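Local coordinates for protein extracellular sialidase/neuraminidase, putative (Aspergillus fumigatus, PDB 2XZI) that probably cleaves the glycosidic bonds of terminal sialic acids, acting as a sialidase that prefers the deaminated sugar KDN, and is therefore called a KDNase, at residues 33-45 against 362-374. Sequence-based numbering, arbitrary orientation.
Sequences IGFHSFRIPAVVR and TGKNSYRAIIWRR. With KDM (deamino-alpha-neuraminic acid), chain C; KDM (deamino-alpha-neuraminic acid), chain D.
The His36 ring lies flat on the Tyr367 ring in an offset stack, planes 16° apart and centroids 4.2 Å apart. With CG anti to the backbone N (chi1 178°), the imidazole swings over to the 362-374 segment, where NE2 donates to Asn365 OD1 at 2.9 Å, from above the plane of that amide. ND1 and Ser37 OG share a second hydrogen bond, and the same OG accepts from Arg368 N (2.9 Å). Histidine suits this place, flat enough to stack while carrying two ring nitrogens that can hydrogen-bond; serine suits its own because one small hydroxyl serves both partners. The nearly straight bond from Phe38 N to Arg368 O completes this tightly packed end, whose outer margin, at Lys364 and Asn365, reaches solvent.

Beyond it the strands splay at 58° and direct contacts become sparse, though the residues stay buried, with Leu352 filling in between. Ile370 CD1 meets Phe38 CB, and Val43 CG2 reaches Trp372 CZ3 at 3.9 Å. A water bridges Phe38 O and Ala369 O where the backbones part.

Arg39 and Arg368, salt-bridged to Glu354 and Asp356 respectively, run side by side but serve different KDN molecules; Arg368 lines the second pocket. NH1 and NH2 of Arg39 both donate to carboxylate O1A of the first; Arg245 and Arg302 also bond this sugar, as in the arginine triad of the sialidase active site, here where the first and last blades of the beta-propeller meet.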
ATOM      1  N   ILE A  33     -20.871   3.830  11.602  1.00 10.35           N
ATOM      2  CA  ILE A  33     -20.397   2.598  10.967  1.00 10.04           C
ATOM      3  C   ILE A  33     -18.984   2.247  11.437  1.00  9.56           C
ATOM      4  O   ILE A  33     -18.057   3.056  11.284  1.00  8.97           O
ATOM      5  CB  ILE A  33     -20.457   2.674   9.413  1.00 10.17           C
ATOM      6  CG1 ILE A  33     -21.908   2.755   8.896  1.00 12.42           C
ATOM      7  CG2 ILE A  33     -19.668   1.511   8.774  1.00 10.63           C
ATOM      8  CD1 ILE A  33     -22.742   1.534   9.171  1.00 15.24           C
ATOM      9  N   GLY A  34     -18.845   1.063  12.026  1.00  8.65           N
ATOM     10  CA  GLY A  34     -17.556   0.594  12.513  1.00  8.82           C
ATOM     11  C   GLY A  34     -17.029  -0.575  11.717  1.00  7.56           C
ATOM     12  O   GLY A  34     -17.669  -1.052  10.758  1.00  8.69           O
ATOM     13  N   PHE A  35     -15.857  -1.046  12.126  1.00  7.67           N
ATOM     14  CA  PHE A  35     -15.130  -2.059  11.363  1.00  6.99           C
ATOM     15  C   PHE A  35     -14.424  -3.023  12.293  1.00  6.92           C
ATOM     16  O   PHE A  35     -13.698  -2.610  13.228  1.00  7.95           O
ATOM     17  CB  PHE A  35     -14.127  -1.400  10.396  1.00  6.72           C
ATOM     18  CG  PHE A  35     -14.761  -0.427   9.450  1.00  5.56           C
ATOM     19  CD1 PHE A  35     -15.298  -0.852   8.252  1.00  5.90           C
ATOM     20  CD2 PHE A  35     -14.859   0.914   9.779  1.00  7.35           C
ATOM     21  CE1 PHE A  35     -15.899   0.042   7.382  1.00  7.35           C
ATOM     22  CE2 PHE A  35     -15.473   1.832   8.923  1.00  8.10           C
ATOM     23  CZ  PHE A  35     -15.993   1.409   7.722  1.00  5.50           C
ATOM     24  N   HIS A  36     -14.630  -4.313  12.045  1.00  6.51           N
ATOM     25  CA  HIS A  36     -13.927  -5.345  12.760  1.00  7.37           C
ATOM     26  C   HIS A  36     -12.419  -5.136  12.617  1.00  7.29           C
ATOM     27  O   HIS A  36     -11.681  -5.121  13.610  1.00  7.76           O
ATOM     28  CB  HIS A  36     -14.363  -6.696  12.191  1.00  7.05           C
ATOM     29  CG  HIS A  36     -13.678  -7.860  12.823  1.00  7.93           C
ATOM     30  ND1 HIS A  36     -12.397  -8.243  12.493  1.00  8.06           N
ATOM     31  CD2 HIS A  36     -14.107  -8.740  13.759  1.00  7.60           C
ATOM     32  CE1 HIS A  36     -12.058  -9.302  13.209  1.00  9.01           C
ATOM     33  NE2 HIS A  36     -13.076  -9.618  13.992  1.00  9.95           N
ATOM     34  N   SER A  37     -11.985  -4.967  11.369  1.00  6.78           N
ATOM     35  CA  SER A  37     -10.570  -4.914  11.012  1.00  6.53           C
ATOM     36  C   SER A  37     -10.268  -3.849  10.000  1.00  6.54           C
ATOM     37  O   SER A  37     -11.120  -3.443   9.201  1.00  5.90           O
ATOM     38  CB  SER A  37     -10.147  -6.255  10.432  1.00  6.56           C
ATOM     39  OG  SER A  37     -10.045  -7.240  11.444  1.00  7.85           O
ATOM     40  N   PHE A  38      -9.024  -3.406  10.041  1.00  5.83           N
ATOM     41  CA  PHE A  38      -8.476  -2.549   9.006  1.00  5.46           C
ATOM     42  C   PHE A  38      -7.269  -3.252   8.444  1.00  5.50           C
ATOM     43  O   PHE A  38      -6.433  -3.734   9.192  1.00  4.94           O
ATOM     44  CB  PHE A  38      -8.088  -1.203   9.576  1.00  5.69           C
ATOM     45  CG  PHE A  38      -9.263  -0.418  10.113  1.00  5.23           C
ATOM     46  CD1 PHE A  38     -10.036   0.347   9.258  1.00  5.63           C
ATOM     47  CD2 PHE A  38      -9.586  -0.444  11.466  1.00  6.78           C
ATOM     48  CE1 PHE A  38     -11.113   1.088   9.722  1.00  6.09           C
ATOM     49  CE2 PHE A  38     -10.687   0.277  11.935  1.00  7.53           C
ATOM     50  CZ  PHE A  38     -11.433   1.056  11.066  1.00  7.65           C
ATOM     51  N   ARG A  39      -7.231  -3.351   7.117  1.00  5.00           N
ATOM     52  CA  ARG A  39      -6.115  -3.986   6.400  1.00  4.95           C
ATOM     53  C   ARG A  39      -5.796  -3.202   5.140  1.00  4.81           C
ATOM     54  O   ARG A  39      -6.529  -2.286   4.767  1.00  5.08           O
ATOM     55  CB  ARG A  39      -6.482  -5.426   6.031  1.00  4.48           C
ATOM     56  CG  ARG A  39      -6.421  -6.428   7.189  1.00  5.81           C
ATOM     57  CD  ARG A  39      -6.195  -7.855   6.693  1.00  6.90           C
ATOM     58  NE  ARG A  39      -4.936  -7.908   5.972  1.00  6.23           N
ATOM     59  CZ  ARG A  39      -4.610  -8.795   5.045  1.00  6.79           C
ATOM     60  NH1 ARG A  39      -5.428  -9.782   4.717  1.00  7.83           N
ATOM     61  NH2 ARG A  39      -3.436  -8.667   4.429  1.00  6.34           N
ATOM     62  N   ILE A  40      -4.675  -3.560   4.518  1.00  4.55           N
ATOM     63  CA  ILE A  40      -4.339  -3.076   3.175  1.00  5.05           C
ATOM     64  C   ILE A  40      -4.081  -1.560   3.133  1.00  4.68           C
ATOM     65  O   ILE A  40      -4.824  -0.811   2.496  1.00  4.91           O
ATOM     66  CB  ILE A  40      -5.393  -3.513   2.100  1.00  5.27           C
ATOM     67  CG1 ILE A  40      -5.980  -4.919   2.362  1.00  5.04           C
ATOM     68  CG2 ILE A  40      -4.781  -3.453   0.714  1.00  6.29           C
ATOM     69  CD1 ILE A  40      -4.983  -6.043   2.433  1.00  5.20           C
ATOM     70  N   PRO A  41      -3.021  -1.107   3.825  1.00  4.33           N
ATOM     71  CA  PRO A  41      -2.683   0.321   3.925  1.00  4.39           C
ATOM     72  C   PRO A  41      -2.118   0.944   2.646  1.00  4.48           C
ATOM     73  O   PRO A  41      -1.476   0.272   1.830  1.00  5.24           O
ATOM     74  CB  PRO A  41      -1.599   0.348   5.008  1.00  4.39           C
ATOM     75  CG  PRO A  41      -0.942  -1.002   4.872  1.00  4.08           C
ATOM     76  CD  PRO A  41      -2.110  -1.931   4.643  1.00  4.80           C
ATOM     77  N   ALA A  42      -2.358   2.240   2.491  1.00  4.19           N
ATOM     78  CA  ALA A  42      -1.684   3.027   1.466  1.00  4.25           C
ATOM     79  C   ALA A  42      -1.500   4.415   2.038  1.00  4.17           C
ATOM     80  O   ALA A  42      -2.422   4.931   2.665  1.00  4.85           O
ATOM     81  CB  ALA A  42      -2.531   3.096   0.231  1.00  4.39           C
ATOM     82  N   VAL A  43      -0.364   5.046   1.795  1.00  4.79           N
ATOM     83  CA  VAL A  43      -0.096   6.390   2.330  1.00  4.90           C
ATOM     84  C   VAL A  43       0.650   7.248   1.318  1.00  5.48           C
ATOM     85  O   VAL A  43       1.561   6.765   0.619  1.00  6.18           O
ATOM     86  CB  VAL A  43       0.661   6.328   3.693  1.00  5.36           C
ATOM     87  CG1 VAL A  43       2.093   5.776   3.528  1.00  5.96           C
ATOM     88  CG2 VAL A  43       0.651   7.686   4.402  1.00  6.30           C
ATOM     89  N   VAL A  44       0.221   8.509   1.225  1.00  5.01           N
ATOM     90  CA  VAL A  44       0.929   9.488   0.412  1.00  5.52           C
ATOM     91  C   VAL A  44       1.008  10.828   1.110  1.00  4.79           C
ATOM     92  O   VAL A  44       0.156  11.180   1.896  1.00  6.34           O
ATOM     93  CB  VAL A  44       0.286   9.688  -0.992  1.00  5.76           C
ATOM     94  CG1 VAL A  44       0.453   8.418  -1.858  1.00  7.51           C
ATOM     95  CG2 VAL A  44      -1.175  10.133  -0.882  1.00  6.70           C
ATOM     96  N   ARG A  45       2.059  11.571   0.800  1.00  6.40           N
ATOM     97  CA  ARG A  45       2.163  12.965   1.185  1.00  6.67           C
ATOM     98  C   ARG A  45       1.797  13.794  -0.040  1.00  7.25           C
ATOM     99  O   ARG A  45       2.283  13.538  -1.144  1.00  8.60           O
ATOM    100  CB  ARG A  45       3.600  13.275   1.621  1.00  7.42           C
ATOM    101  CG  ARG A  45       3.768  14.711   2.101  1.00 10.51           C
ATOM    102  CD  ARG A  45       5.194  15.157   2.041  1.00 16.03           C
ATOM    103  NE  ARG A  45       5.510  15.692   0.722  1.00 20.26           N
ATOM    104  CZ  ARG A  45       6.734  15.735   0.204  1.00 24.07           C
ATOM    105  NH1 ARG A  45       7.775  15.259   0.883  1.00 25.27           N
ATOM    106  NH2 ARG A  45       6.913  16.242  -1.008  1.00 25.76           N
ATOM    107  N   THR A 362      -5.397 -17.801  12.711  1.00 15.76           N
ATOM    108  CA  THR A 362      -5.541 -17.464  11.296  1.00 16.27           C
ATOM    109  C   THR A 362      -7.004 -17.277  10.895  1.00 15.42           C
ATOM    110  O   THR A 362      -7.302 -16.956   9.735  1.00 15.90           O
ATOM    111  CB  THR A 362      -4.913 -18.548  10.399  1.00 16.94           C
ATOM    112  OG1 THR A 362      -5.544 -19.803  10.662  1.00 18.34           O
ATOM    113  CG2 THR A 362      -3.409 -18.671  10.656  1.00 17.88           C
ATOM    114  N   GLY A 363      -7.904 -17.471  11.857  1.00 14.56           N
ATOM    115  CA  GLY A 363      -9.346 -17.385  11.618  1.00 13.12           C
ATOM    116  C   GLY A 363      -9.901 -15.991  11.390  1.00 13.03           C
ATOM    117  O   GLY A 363      -9.229 -14.980  11.635  1.00 12.97           O
ATOM    118  N   LYS A 364     -11.152 -15.956  10.941  1.00 11.27           N
ATOM    119  CA  LYS A 364     -11.816 -14.739  10.450  1.00 11.44           C
ATOM    120  C   LYS A 364     -12.064 -13.695  11.524  1.00 10.39           C
ATOM    121  O   LYS A 364     -12.282 -12.519  11.216  1.00 10.40           O
ATOM    122  CB  LYS A 364     -13.146 -15.085   9.765  1.00 11.66           C
ATOM    123  CG  LYS A 364     -14.247 -15.547  10.717  1.00 12.70           C
ATOM    124  CD  LYS A 364     -15.424 -16.147   9.966  1.00 15.82           C
ATOM    125  CE  LYS A 364     -16.461 -16.706  10.930  1.00 18.60           C
ATOM    126  NZ  LYS A 364     -17.557 -17.428  10.205  1.00 20.94           N
ATOM    127  N   ASN A 365     -12.028 -14.109  12.787  1.00  9.84           N
ATOM    128  CA  ASN A 365     -12.310 -13.182  13.869  1.00  9.34           C
ATOM    129  C   ASN A 365     -11.085 -12.520  14.508  1.00  8.96           C
ATOM    130  O   ASN A 365     -11.232 -11.765  15.468  1.00  8.95           O
ATOM    131  CB  ASN A 365     -13.190 -13.838  14.946  1.00  9.60           C
ATOM    132  CG  ASN A 365     -13.796 -12.814  15.901  1.00 10.35           C
ATOM    133  OD1 ASN A 365     -14.308 -11.770  15.478  1.00 13.43           O
ATOM    134  ND2 ASN A 365     -13.744 -13.109  17.197  1.00 12.76           N
ATOM    135  N   SER A 366      -9.896 -12.784  13.967  1.00  8.95           N
ATOM    136  CA  SER A 366      -8.697 -12.110  14.443  1.00  8.43           C
ATOM    137  C   SER A 366      -8.696 -10.633  14.030  1.00  7.91           C
ATOM    138  O   SER A 366      -8.716 -10.294  12.837  1.00  8.28           O
ATOM    139  CB  SER A 366      -7.436 -12.823  13.975  1.00  9.31           C
ATOM    140  OG  SER A 366      -7.250 -14.027  14.715  1.00 10.18           O
ATOM    141  N   TYR A 367      -8.717  -9.757  15.025  1.00  7.71           N
ATOM    142  CA  TYR A 367      -8.768  -8.317  14.796  1.00  7.09           C
ATOM    143  C   TYR A 367      -7.481  -7.807  14.159  1.00  7.30           C
ATOM    144  O   TYR A 367      -6.381  -8.137  14.595  1.00  7.27           O
ATOM    145  CB  TYR A 367      -9.046  -7.586  16.110  1.00  8.04           C
ATOM    146  CG  TYR A 367     -10.430  -7.892  16.662  1.00  8.22           C
ATOM    147  CD1 TYR A 367     -11.563  -7.238  16.170  1.00 10.17           C
ATOM    148  CD2 TYR A 367     -10.601  -8.856  17.666  1.00  9.93           C
ATOM    149  CE1 TYR A 367     -12.835  -7.527  16.664  1.00 11.08           C
ATOM    150  CE2 TYR A 367     -11.872  -9.148  18.166  1.00 11.19           C
ATOM    151  CZ  TYR A 367     -12.976  -8.487  17.651  1.00 12.52           C
ATOM    152  OH  TYR A 367     -14.240  -8.777  18.145  1.00 14.42           O
ATOM    153  N   ARG A 368      -7.644  -7.000  13.114  1.00  6.75           N
ATOM    154  CA  ARG A 368      -6.486  -6.438  12.428  1.00  6.56           C
ATOM    155  C   ARG A 368      -6.480  -4.928  12.548  1.00  6.03           C
ATOM    156  O   ARG A 368      -7.505  -4.274  12.331  1.00  5.77           O
ATOM    157  CB  ARG A 368      -6.488  -6.820  10.949  1.00  7.53           C
ATOM    158  CG  ARG A 368      -6.719  -8.280  10.680  1.00  8.23           C
ATOM    159  CD  ARG A 368      -5.627  -9.164  11.284  1.00  9.71           C
ATOM    160  NE  ARG A 368      -5.754 -10.544  10.823  1.00 12.02           N
ATOM    161  CZ  ARG A 368      -5.263 -10.987   9.665  1.00 14.87           C
ATOM    162  NH1 ARG A 368      -4.592 -10.161   8.851  1.00 14.32           N
ATOM    163  NH2 ARG A 368      -5.443 -12.257   9.313  1.00 13.39           N
ATOM    164  N   ALA A 369      -5.317  -4.377  12.899  1.00  5.90           N
ATOM    165  CA  ALA A 369      -5.137  -2.933  13.062  1.00  5.87           C
ATOM    166  C   ALA A 369      -3.996  -2.442  12.172  1.00  6.11           C
ATOM    167  O   ALA A 369      -3.243  -3.246  11.636  1.00  6.33           O
ATOM    168  CB  ALA A 369      -4.884  -2.570  14.521  1.00  6.44           C
ATOM    169  N   ILE A 370      -3.885  -1.129  12.021  1.00  5.94           N
ATOM    170  CA  ILE A 370      -2.789  -0.551  11.246  1.00  5.80           C
ATOM    171  C   ILE A 370      -2.007   0.468  12.068  1.00  6.01           C
ATOM    172  O   ILE A 370      -2.580   1.385  12.645  1.00  5.72           O
ATOM    173  CB  ILE A 370      -3.281   0.034   9.889  1.00  4.60           C
ATOM    174  CG1 ILE A 370      -3.947  -1.062   9.056  1.00  5.43           C
ATOM    175  CG2 ILE A 370      -2.120   0.664   9.139  1.00  6.13           C
ATOM    176  CD1 ILE A 370      -4.663  -0.559   7.780  1.00  7.03           C
ATOM    177  N   ILE A 371      -0.692   0.271  12.106  1.00  6.41           N
ATOM    178  CA  ILE A 371       0.233   1.115  12.852  1.00  7.09           C
ATOM    179  C   ILE A 371       0.798   2.181  11.930  1.00  6.50           C
ATOM    180  O   ILE A 371       1.086   1.893  10.762  1.00  6.39           O
ATOM    181  CB  ILE A 371       1.408   0.268  13.428  1.00  7.42           C
ATOM    182  CG1 ILE A 371       0.928  -0.846  14.366  1.00  9.90           C
ATOM    183  CG2 ILE A 371       2.491   1.153  14.083  1.00  8.01           C
ATOM    184  CD1 ILE A 371      -0.247  -0.514  15.207  1.00 13.24           C
ATOM    185  N   TRP A 372       0.932   3.404  12.446  1.00  5.30           N
ATOM    186  CA  TRP A 372       1.664   4.477  11.779  1.00  4.90           C
ATOM    187  C   TRP A 372       3.024   4.689  12.429  1.00  5.24           C
ATOM    188  O   TRP A 372       3.129   4.818  13.655  1.00  6.07           O
ATOM    189  CB  TRP A 372       0.849   5.760  11.850  1.00  4.79           C
ATOM    190  CG  TRP A 372       1.528   7.030  11.456  1.00  6.19           C
ATOM    191  CD1 TRP A 372       1.795   8.086  12.288  1.00  6.12           C
ATOM    192  CD2 TRP A 372       1.964   7.423  10.148  1.00  5.81           C
ATOM    193  NE1 TRP A 372       2.387   9.106  11.581  1.00  6.37           N
ATOM    194  CE2 TRP A 372       2.496   8.732  10.267  1.00  6.73           C
ATOM    195  CE3 TRP A 372       1.974   6.796   8.886  1.00  7.66           C
ATOM    196  CZ2 TRP A 372       3.015   9.432   9.176  1.00  7.06           C
ATOM    197  CZ3 TRP A 372       2.501   7.496   7.802  1.00  8.66           C
ATOM    198  CH2 TRP A 372       3.008   8.805   7.962  1.00  6.30           C
ATOM    199  N   ARG A 373       4.060   4.745  11.608  1.00  5.17           N
ATOM    200  CA  ARG A 373       5.413   4.935  12.097  1.00  5.29           C
ATOM    201  C   ARG A 373       6.025   6.103  11.373  1.00  5.73           C
ATOM    202  O   ARG A 373       5.785   6.289  10.158  1.00  5.86           O
ATOM    203  CB  ARG A 373       6.269   3.728  11.794  1.00  5.48           C
ATOM    204  CG  ARG A 373       5.887   2.481  12.534  1.00  5.78           C
ATOM    205  CD  ARG A 373       6.847   1.334  12.219  1.00  7.22           C
ATOM    206  NE  ARG A 373       6.680   0.266  13.197  1.00  6.55           N
ATOM    207  CZ  ARG A 373       7.225   0.275  14.411  1.00  7.30           C
ATOM    208  NH1 ARG A 373       7.990   1.286  14.804  1.00  9.75           N
ATOM    209  NH2 ARG A 373       6.996  -0.737  15.241  1.00 10.29           N
ATOM    210  N   ARG A 374       6.821   6.878  12.111  1.00  5.83           N
ATOM    211  CA  ARG A 374       7.749   7.836  11.526  1.00  6.08           C
ATOM    212  C   ARG A 374       9.139   7.490  12.006  1.00  6.49           C
ATOM    213  O   ARG A 374       9.335   7.224  13.197  1.00  7.22           O
ATOM    214  CB  ARG A 374       7.393   9.259  11.938  1.00  6.88           C
ATOM    215  CG  ARG A 374       6.125   9.763  11.300  1.00  7.67           C
ATOM    216  CD  ARG A 374       5.435  10.902  12.074  1.00  9.18           C
ATOM    217  NE  ARG A 374       6.377  11.841  12.678  1.00  9.27           N
ATOM    218  CZ  ARG A 374       6.988  12.830  12.029  1.00  9.36           C
ATOM    219  NH1 ARG A 374       6.740  13.043  10.740  1.00 10.31           N
ATOM    220  NH2 ARG A 374       7.875  13.590  12.673  1.00 12.34           N
TER
HETATM  221  C2  KDM C 500      -4.373 -11.381   0.837  1.00 17.17           C
HETATM  222  C1  KDM C 500      -3.228 -11.670   1.799  1.00 15.48           C
HETATM  223  C3  KDM C 500      -5.011 -10.014   1.148  1.00 15.42           C
HETATM  224  C4  KDM C 500      -5.666  -9.342  -0.094  1.00 13.71           C
HETATM  225  C5  KDM C 500      -5.897 -10.281  -1.285  1.00 13.09           C
HETATM  226  C6  KDM C 500      -4.554 -10.949  -1.673  1.00 15.14           C
HETATM  227  C7  KDM C 500      -4.715 -12.083  -2.697  1.00 15.08           C
HETATM  228  C8  KDM C 500      -3.338 -12.578  -3.175  1.00 16.09           C
HETATM  229  C9  KDM C 500      -3.484 -13.733  -4.151  1.00 16.78           C
HETATM  230  O5  KDM C 500      -6.490  -9.571  -2.402  1.00 11.91           O
HETATM  231  O1A KDM C 500      -3.214 -11.079   2.905  1.00 14.82           O
HETATM  232  O1B KDM C 500      -2.387 -12.510   1.400  1.00 15.44           O
HETATM  233  O4  KDM C 500      -6.924  -8.804   0.315  1.00 11.01           O
HETATM  234  O6  KDM C 500      -3.835 -11.496  -0.517  1.00 17.01           O
HETATM  235  O7  KDM C 500      -5.429 -13.162  -2.087  1.00 13.04           O
HETATM  236  O8  KDM C 500      -2.628 -11.529  -3.849  1.00 16.52           O
HETATM  237  O9  KDM C 500      -4.125 -13.223  -5.331  1.00 17.94           O
HETATM  238  O2  KDM C 500      -5.318 -12.434   1.069  1.00 17.19           O
HETATM  239  C2  KDM D 501       0.897 -15.495  10.420  1.00 26.14           C
HETATM  240  C1  KDM D 501       1.890 -15.123   9.293  1.00 27.02           C
HETATM  241  C3  KDM D 501       1.035 -14.539  11.627  1.00 25.94           C
HETATM  242  C4  KDM D 501       0.496 -13.132  11.295  1.00 24.74           C
HETATM  243  C5  KDM D 501      -0.910 -13.200  10.676  1.00 23.86           C
HETATM  244  C6  KDM D 501      -0.936 -14.174   9.477  1.00 25.43           C
HETATM  245  C7  KDM D 501      -2.259 -14.443   8.728  1.00 27.17           C
HETATM  246  C8  KDM D 501      -2.018 -15.418   7.544  1.00 28.91           C
HETATM  247  C9  KDM D 501      -3.294 -15.817   6.767  1.00 30.43           C
HETATM  248  O5  KDM D 501      -1.327 -11.893  10.249  1.00 20.17           O
HETATM  249  O1A KDM D 501       1.474 -15.207   8.112  1.00 27.01           O
HETATM  250  O1B KDM D 501       3.041 -14.763   9.633  1.00 25.26           O
HETATM  251  O4  KDM D 501       0.475 -12.355  12.497  1.00 23.96           O
HETATM  252  O6  KDM D 501      -0.470 -15.480   9.944  1.00 26.05           O
HETATM  253  O7  KDM D 501      -3.230 -15.000   9.627  1.00 26.53           O
HETATM  254  O8  KDM D 501      -1.058 -14.862   6.636  1.00 28.51           O
HETATM  255  O9  KDM D 501      -4.264 -14.762   6.763  1.00 31.75           O
HETATM  256  O2  KDM D 501       1.166 -16.831  10.868  1.00 28.29           O
HETATM  257  O   HOH W   1      -3.976  -4.969   9.517  1.00  6.97           O